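Local coordinates for protein putative methyltransferase (Emericella variicolor, PDB 7DMB) that binds S-adenosyl-L-homocysteine and probably acts as a trans-acting methyltransferase alongside a polyketide synthase in calbistrin biosynthesis, at residues L189-G194 with K226-S231. Numbering follows the deposited sequence.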
# COMPACT_ATOMS: atom_id res chain seq x y z
N LEU A 189 -2.99 0.35 -17.97
CA LEU A 189 -1.61 -0.10 -18.09
C LEU A 189 -1.54 -1.62 -18.22
O LEU A 189 -0.82 -2.15 -19.07
CB LEU A 189 -0.78 0.33 -16.89
CG LEU A 189 0.64 -0.26 -16.95
CD1 LEU A 189 1.36 0.28 -18.17
CD2 LEU A 189 1.47 0.00 -15.68
N ILE A 190 -2.26 -2.33 -17.35
CA ILE A 190 -2.25 -3.78 -17.40
C ILE A 190 -2.80 -4.26 -18.73
O ILE A 190 -2.23 -5.14 -19.39
CB ILE A 190 -3.03 -4.36 -16.21
CG1 ILE A 190 -2.37 -3.95 -14.88
CG2 ILE A 190 -3.14 -5.88 -16.31
CD1 ILE A 190 -0.98 -4.49 -14.68
N ASN A 191 -3.90 -3.65 -19.18
CA ASN A 191 -4.48 -4.04 -20.46
C ASN A 191 -3.48 -3.84 -21.61
O ASN A 191 -3.37 -4.70 -22.49
CB ASN A 191 -5.78 -3.27 -20.69
CG ASN A 191 -6.46 -3.64 -21.99
OD1 ASN A 191 -6.48 -2.85 -22.93
ND2 ASN A 191 -7.03 -4.84 -22.04
N LEU A 192 -2.73 -2.74 -21.59
CA LEU A 192 -1.76 -2.49 -22.65
C LEU A 192 -0.68 -3.58 -22.69
O LEU A 192 -0.37 -4.12 -23.76
CB LEU A 192 -1.13 -1.10 -22.48
CG LEU A 192 0.05 -0.78 -23.41
CD1 LEU A 192 -0.37 -1.00 -24.85
CD2 LEU A 192 0.58 0.66 -23.21
N MET A 193 -0.11 -3.91 -21.52
CA MET A 193 0.83 -5.03 -21.43
C MET A 193 0.23 -6.32 -21.97
O MET A 193 0.89 -7.06 -22.72
CB MET A 193 1.26 -5.22 -19.98
CG MET A 193 2.00 -4.06 -19.40
SD MET A 193 2.13 -4.23 -17.63
CE MET A 193 3.59 -3.22 -17.33
N GLY A 194 -1.02 -6.61 -21.61
CA GLY A 194 -1.63 -7.87 -22.02
C GLY A 194 -1.98 -7.91 -23.50
O GLY A 194 -1.76 -8.93 -24.17
N LYS A 226 -11.42 -14.04 -23.11
CA LYS A 226 -10.13 -13.45 -23.47
C LYS A 226 -9.31 -13.26 -22.21
O LYS A 226 -9.72 -12.53 -21.30
CB LYS A 226 -10.31 -12.12 -24.22
CG LYS A 226 -10.65 -12.30 -25.72
CD LYS A 226 -9.40 -12.34 -26.60
CE LYS A 226 -9.54 -13.34 -27.76
NZ LYS A 226 -8.76 -12.97 -28.99
N GLN A 227 -8.15 -13.93 -22.15
CA GLN A 227 -7.23 -13.88 -21.02
C GLN A 227 -5.86 -13.47 -21.54
O GLN A 227 -5.22 -14.22 -22.28
CB GLN A 227 -7.18 -15.23 -20.30
CG GLN A 227 -8.58 -15.66 -19.82
CD GLN A 227 -8.57 -16.96 -19.05
OE1 GLN A 227 -7.51 -17.47 -18.68
NE2 GLN A 227 -9.76 -17.51 -18.80
N LEU A 228 -5.43 -12.26 -21.17
CA LEU A 228 -4.24 -11.67 -21.78
C LEU A 228 -2.96 -12.03 -21.03
O LEU A 228 -2.02 -11.24 -20.97
CB LEU A 228 -4.37 -10.15 -21.87
CG LEU A 228 -5.60 -9.61 -22.59
CD1 LEU A 228 -5.58 -8.08 -22.67
CD2 LEU A 228 -5.71 -10.23 -23.98
N TYR A 229 -2.91 -13.23 -20.47
CA TYR A 229 -1.75 -13.70 -19.74
C TYR A 229 -1.70 -15.21 -19.89
O TYR A 229 -2.72 -15.85 -20.11
CB TYR A 229 -1.82 -13.32 -18.25
CG TYR A 229 -2.98 -13.93 -17.49
CD1 TYR A 229 -2.78 -14.96 -16.58
CD2 TYR A 229 -4.28 -13.47 -17.68
CE1 TYR A 229 -3.84 -15.52 -15.89
CE2 TYR A 229 -5.34 -14.01 -16.98
CZ TYR A 229 -5.11 -15.04 -16.09
OH TYR A 229 -6.17 -15.58 -15.41
N SER A 230 -0.49 -15.76 -19.78
CA SER A 230 -0.34 -17.21 -19.76
C SER A 230 -0.34 -17.76 -18.35
O SER A 230 -0.78 -18.90 -18.13
CB SER A 230 0.97 -17.61 -20.48
OG SER A 230 2.12 -17.04 -19.87
N SER A 231 0.08 -16.96 -17.38
CA SER A 231 0.38 -17.47 -16.05
C SER A 231 0.39 -16.28 -15.09
O SER A 231 1.09 -15.29 -15.35
CB SER A 231 1.74 -18.19 -16.07
OG SER A 231 2.10 -18.71 -14.81
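Leu228 lies against the backbone of Gly194; Gly194 CA and Leu228 CA are 4.6 Å apart, a spacing that the absence of a side chain allows. Its CB sits 3.6 Å from Gly194 CA, and Leu228 O is also 3.6 Å from that same CA, a van der Waals approach at the helix surface. With CG anti to its own carbonyl carbon (chi1 -55°), the leucine extends over the glycine carbonyl, and CD1 comes 3.7 Å from Gly194 C. The same methyl meets the amide of Asn191 three residues earlier, 3.6 Å from ND2. Asn191 sets out away from the loop, yet its end comes nearer, with CG anti to the backbone N (chi1 -179°). Its OD1 accepts a hydrogen bond from Arg195 NE of the same helix, and ND2 makes a weak one to Gly219 O near the end of helix 211-220. Backbone bonding to Leu220 positions Leu228 in turn, while backbone hydrogen bonds tie Ser230 to Leu200 and Ser231 to Ile202. The contact thus joins helix 187-196 to the turn leading into strand 229-236 of the Rossmann-like methyltransferase sheet. Ile190 packs on Val216 and Leu220 of helix 211-220, and Met193 touches Leu200 and Leu379 of strands 200-205 and 375-382.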